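Local structure of prophage pi2 protein 01, integrase (Lactococcus lactis, 3LYS) at residues Asp25-Thr28 against Tyr29-Tyr32; Gln34-Lys37 against Tyr38-Tyr42. The protein probably binds DNA and takes part in phage DNA integration and recombination, the present chain being its helical N-terminal core-binding domain. The protein carries 1 engineered substitution. All coordinates share one frame; numbering follows the deposited sequence.

Contact 1 of 2, residues Asp25-Thr28 against Tyr29-Tyr32; sequences DEMT and YKGY
Lys30 lies across the first turn of helix 26-42, its chain crossing that of Glu26 and ending near Met27, present as selenomethionine. Its CB sits 3.3 Å from Met27 O. CG, set beside its own backbone N (chi1 -75°), comes within 3.7 Å of Glu26 O and, 4.2 Å from Glu26 OE1, is the lysine atom nearest it. The chain bends at chi2, CD and CE following alongside at loose van der Waals distance, and again at chi4, turning the ammonium toward the selenium, NZ 4.3 Å from Met27 SE. Lys30 NZ and Glu26 OE1 remain 5.2 Å apart: the opposite charges may attract, but no salt bridge closes.

Asp25 is the N-cap. Its OD1 receives Thr28 OG1 at 3.2 Å on the anti side of the carboxylate, while OD2 takes a weak bond from Glu26 N. Tyr29 N binds Asp25 O at 3.0 Å, and Gly31 N reaches Thr28 O from above the carbonyl plane, an i to i+3 bond. That same Thr28 O meets the edge of the Tyr32 ring, 3.6 Å from CD1.

The lysine side is at the surface; Tyr29 and Tyr32 instead reach helix 8-19, both touching Met16, with Tyr32 also on Phe12.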
loop_
_atom_site.group_PDB
_atom_site.type_symbol
_atom_site.label_atom_id
_atom_site.label_comp_id
_atom_site.label_asym_id
_atom_site.label_seq_id
_atom_site.Cartn_x
_atom_site.Cartn_y
_atom_site.Cartn_z
ATOM N N ASP A 25 -15.143 7.803 -6.971
ATOM C CA ASP A 25 -15.885 7.134 -8.034
ATOM C C ASP A 25 -15.984 5.628 -7.756
ATOM O O ASP A 25 -15.136 5.064 -7.069
ATOM C CB ASP A 25 -15.164 7.355 -9.364
ATOM C CG ASP A 25 -15.819 6.624 -10.500
ATOM O OD1 ASP A 25 -15.104 6.238 -11.450
ATOM O OD2 ASP A 25 -17.051 6.443 -10.435
ATOM N N GLU A 26 -17.007 4.976 -8.299
ATOM C CA GLU A 26 -17.187 3.541 -8.095
ATOM C C GLU A 26 -16.141 2.708 -8.825
ATOM O O GLU A 26 -15.560 1.781 -8.261
ATOM C CB GLU A 26 -18.583 3.112 -8.554
ATOM C CG GLU A 26 -18.817 1.607 -8.523
ATOM C CD GLU A 26 -18.384 0.975 -7.210
ATOM O OE1 GLU A 26 -17.304 0.338 -7.178
ATOM O OE2 GLU A 26 -19.120 1.128 -6.208
HETATM N N MSE A 27 -15.910 3.036 -10.088
HETATM C CA MSE A 27 -14.936 2.302 -10.880
HETATM C C MSE A 27 -13.543 2.520 -10.307
HETATM O O MSE A 27 -12.667 1.674 -10.451
HETATM C CB MSE A 27 -14.980 2.774 -12.338
HETATM C CG MSE A 27 -14.458 1.756 -13.351
HETATM SE SE MSE A 27 -15.278 -0.014 -13.154
HETATM C CE MSE A 27 -17.161 0.458 -13.099
ATOM N N THR A 28 -13.349 3.658 -9.651
ATOM C CA THR A 28 -12.062 3.984 -9.069
ATOM C C THR A 28 -11.851 3.247 -7.752
ATOM O O THR A 28 -10.731 2.882 -7.405
ATOM C CB THR A 28 -11.938 5.491 -8.838
ATOM O OG1 THR A 28 -12.162 6.175 -10.076
ATOM C CG2 THR A 28 -10.555 5.840 -8.303
ATOM N N TYR A 29 -12.933 3.023 -7.023
ATOM C CA TYR A 29 -12.831 2.323 -5.759
ATOM C C TYR A 29 -12.384 0.891 -6.016
ATOM O O TYR A 29 -11.755 0.260 -5.167
ATOM C CB TYR A 29 -14.178 2.318 -5.037
ATOM C CG TYR A 29 -14.123 1.775 -3.624
ATOM C CD1 TYR A 29 -13.493 2.487 -2.608
ATOM C CD2 TYR A 29 -14.730 0.567 -3.296
ATOM C CE1 TYR A 29 -13.473 2.014 -1.295
ATOM C CE2 TYR A 29 -14.720 0.085 -1.985
ATOM C CZ TYR A 29 -14.093 0.815 -0.992
ATOM O OH TYR A 29 -14.120 0.346 0.300
ATOM N N LYS A 30 -12.715 0.377 -7.194
ATOM C CA LYS A 30 -12.338 -0.980 -7.552
ATOM C C LYS A 30 -10.835 -1.133 -7.368
ATOM O O LYS A 30 -10.357 -2.168 -6.906
ATOM C CB LYS A 30 -12.719 -1.262 -9.007
ATOM C CG LYS A 30 -14.215 -1.494 -9.263
ATOM C CD LYS A 30 -14.680 -2.831 -8.675
ATOM C CE LYS A 30 -16.076 -3.231 -9.157
ATOM N NZ LYS A 30 -16.153 -3.381 -10.646
ATOM N N GLY A 31 -10.102 -0.081 -7.725
ATOM C CA GLY A 31 -8.655 -0.095 -7.619
ATOM C C GLY A 31 -8.169 -0.356 -6.211
ATOM O O GLY A 31 -7.261 -1.163 -5.991
ATOM N N TYR A 32 -8.770 0.334 -5.251
ATOM C CA TYR A 32 -8.386 0.162 -3.862
ATOM C C TYR A 32 -8.726 -1.243 -3.380
ATOM O O TYR A 32 -8.001 -1.818 -2.570
ATOM C CB TYR A 32 -9.077 1.212 -2.985
ATOM C CG TYR A 32 -8.574 2.624 -3.219
ATOM C CD1 TYR A 32 -8.874 3.312 -4.403
ATOM C CD2 TYR A 32 -7.773 3.265 -2.272
ATOM C CE1 TYR A 32 -8.385 4.600 -4.634
ATOM C CE2 TYR A 32 -7.279 4.549 -2.498
ATOM C CZ TYR A 32 -7.591 5.206 -3.679
ATOM O OH TYR A 32 -7.116 6.472 -3.903
#

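Contact 2 of 2, residues Gln34-Lys37 against Tyr38-Tyr42; sequences QTLK and YLKTY
Residues Gln34-Lys37 and Tyr38-Tyr42 are successive turns at the C-terminal end of helix 26-42, part of the all-helical, SAM-like core-binding domain of phage integrases. The backbone runs as a regular alpha-helix with i to i+4 bonds. Tyr38 N points almost straight at Gln34 O (2.8 Å, 175° at the hydrogen), Leu39 N binds Thr35 O at 2.8 Å, and Lys40 N binds Leu36 O at 3.0 Å. Lys37 O gathers several donors: Thr41 N at 3.1 Å, with weak additional bonds from Lys40 N and Thr41 OG1, the latter folding back beside its own backbone N.

On one flank Leu36 and Lys40 lie obliquely over each other. The lysine's extended chain carries CE to within 3.8 Å of Leu36 CD1, an aliphatic contact made by the last methylene, next to the ammonium. Leu36 also touches Phe12 of helix 8-19. Leu39 packs against Ile8 and Phe12 of that helix and against Phe75 of helix 69-88. Buried Thr35 turns toward both helices too; its OG1 is hydrogen-bonded to Gly31 O and to Arg78 NE.

The other flank pairs Gln34 with Tyr38, whose ring also meets Phe63 and His67 edge-to-face. Gln34 leaves the helix with CG trans to its N (chi1 180°), and the bend at chi2 folds the amide across the phenol. CG approaches the ring 3.4 Å from Tyr38 CE1, CD comes over CZ, and the amide plane is inclined 38° to the ring. Gln34 NE2 thereby stands over the centre of one Tyr38 face, 3.2 Å above the ring plane.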
loop_
_atom_site.group_PDB
_atom_site.type_symbol
_atom_site.label_atom_id
_atom_site.label_comp_id
_atom_site.label_asym_id
_atom_site.label_seq_id
_atom_site.Cartn_x
_atom_site.Cartn_y
_atom_site.Cartn_z
ATOM N N GLN A 34 -8.642 -3.856 -5.185
ATOM C CA GLN A 34 -7.610 -4.687 -5.817
ATOM C C GLN A 34 -6.316 -4.559 -5.035
ATOM O O GLN A 34 -5.682 -5.547 -4.666
ATOM C CB GLN A 34 -7.360 -4.242 -7.262
ATOM C CG GLN A 34 -6.296 -5.064 -7.977
ATOM C CD GLN A 34 -6.652 -6.549 -8.055
ATOM O OE1 GLN A 34 -7.523 -6.956 -8.826
ATOM N NE2 GLN A 34 -5.984 -7.359 -7.239
ATOM N N THR A 35 -5.924 -3.322 -4.797
ATOM C CA THR A 35 -4.714 -3.059 -4.047
ATOM C C THR A 35 -4.809 -3.758 -2.691
ATOM O O THR A 35 -3.822 -4.291 -2.194
ATOM C CB THR A 35 -4.528 -1.551 -3.885
ATOM O OG1 THR A 35 -4.325 -0.971 -5.179
ATOM C CG2 THR A 35 -3.339 -1.252 -3.006
ATOM N N LEU A 36 -6.003 -3.753 -2.105
ATOM C CA LEU A 36 -6.223 -4.410 -0.831
ATOM C C LEU A 36 -5.911 -5.887 -1.003
ATOM O O LEU A 36 -5.125 -6.457 -0.260
ATOM C CB LEU A 36 -7.675 -4.248 -0.388
ATOM C CG LEU A 36 -8.157 -5.244 0.676
ATOM C CD1 LEU A 36 -7.367 -5.065 1.956
ATOM C CD2 LEU A 36 -9.637 -5.044 0.927
ATOM N N LYS A 37 -6.551 -6.501 -1.989
ATOM C CA LYS A 37 -6.357 -7.916 -2.298
ATOM C C LYS A 37 -4.869 -8.205 -2.434
ATOM O O LYS A 37 -4.325 -9.075 -1.752
ATOM C CB LYS A 37 -7.086 -8.247 -3.607
ATOM C CG LYS A 37 -7.116 -9.718 -4.016
ATOM C CD LYS A 37 -8.022 -9.939 -5.244
ATOM C CE LYS A 37 -8.064 -11.414 -5.652
ATOM N NZ LYS A 37 -9.052 -11.694 -6.729
ATOM N N TYR A 38 -4.219 -7.467 -3.327
ATOM C CA TYR A 38 -2.785 -7.615 -3.547
ATOM C C TYR A 38 -2.064 -7.606 -2.214
ATOM O O TYR A 38 -1.270 -8.492 -1.913
ATOM C CB TYR A 38 -2.262 -6.461 -4.403
ATOM C CG TYR A 38 -2.552 -6.587 -5.877
ATOM C CD1 TYR A 38 -2.688 -5.463 -6.665
ATOM C CD2 TYR A 38 -2.638 -7.833 -6.497
ATOM C CE1 TYR A 38 -2.888 -5.560 -8.030
ATOM C CE2 TYR A 38 -2.839 -7.939 -7.875
ATOM C CZ TYR A 38 -2.959 -6.780 -8.630
ATOM O OH TYR A 38 -3.111 -6.827 -9.995
ATOM N N LEU A 39 -2.355 -6.591 -1.418
ATOM C CA LEU A 39 -1.740 -6.461 -0.117
ATOM C C LEU A 39 -1.881 -7.746 0.701
ATOM O O LEU A 39 -0.923 -8.200 1.310
ATOM C CB LEU A 39 -2.360 -5.281 0.627
ATOM C CG LEU A 39 -1.422 -4.378 1.419
ATOM C CD1 LEU A 39 -0.267 -3.917 0.563
ATOM C CD2 LEU A 39 -2.202 -3.188 1.930
ATOM N N LYS A 40 -3.061 -8.352 0.701
ATOM C CA LYS A 40 -3.263 -9.565 1.478
ATOM C C LYS A 40 -2.367 -10.701 1.020
ATOM O O LYS A 40 -1.944 -11.544 1.815
ATOM C CB LYS A 40 -4.733 -9.999 1.421
ATOM C CG LYS A 40 -5.704 -9.043 2.084
ATOM C CD LYS A 40 -7.091 -9.643 2.117
ATOM C CE LYS A 40 -8.083 -8.714 2.799
ATOM N NZ LYS A 40 -9.469 -9.272 2.785
ATOM N N THR A 41 -2.079 -10.710 -0.273
ATOM C CA THR A 41 -1.234 -11.739 -0.888
ATOM C C THR A 41 0.253 -11.494 -0.594
ATOM O O THR A 41 0.850 -12.168 0.241
ATOM C CB THR A 41 -1.435 -11.756 -2.420
ATOM O OG1 THR A 41 -2.827 -11.915 -2.716
ATOM C CG2 THR A 41 -0.664 -12.890 -3.037
ATOM N N TYR A 42 0.835 -10.518 -1.284
ATOM C CA TYR A 42 2.238 -10.188 -1.119
ATOM C C TYR A 42 2.675 -9.838 0.292
ATOM O O TYR A 42 3.828 -10.054 0.659
ATOM C CB TYR A 42 2.599 -9.061 -2.061
ATOM C CG TYR A 42 2.514 -9.489 -3.490
ATOM C CD1 TYR A 42 3.629 -9.974 -4.152
ATOM C CD2 TYR A 42 1.315 -9.428 -4.177
ATOM C CE1 TYR A 42 3.557 -10.381 -5.465
ATOM C CE2 TYR A 42 1.229 -9.836 -5.490
ATOM C CZ TYR A 42 2.354 -10.308 -6.130
ATOM O OH TYR A 42 2.296 -10.690 -7.446
#

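Both contacts belong to helix 26-42 and come in series along the chain: contact 1 forms its N-terminal turns, contact 2 its C-terminal turns, and their centres lie 15 Å apart with a single residue between the segments. Contact 1 is peripheral, about 15 Å from the centre of the chain, whereas contact 2 is about 8 Å from it and partly buried. Helix 8-19 runs beside both, its Phe12 meeting side chains from each; helix 69-88 joins at contact 2. The helix thus runs from a largely exposed start, held by helix 8-19 through Tyr29 and Tyr32, into the interior of the core-binding domain, where helix 69-88 also packs on it.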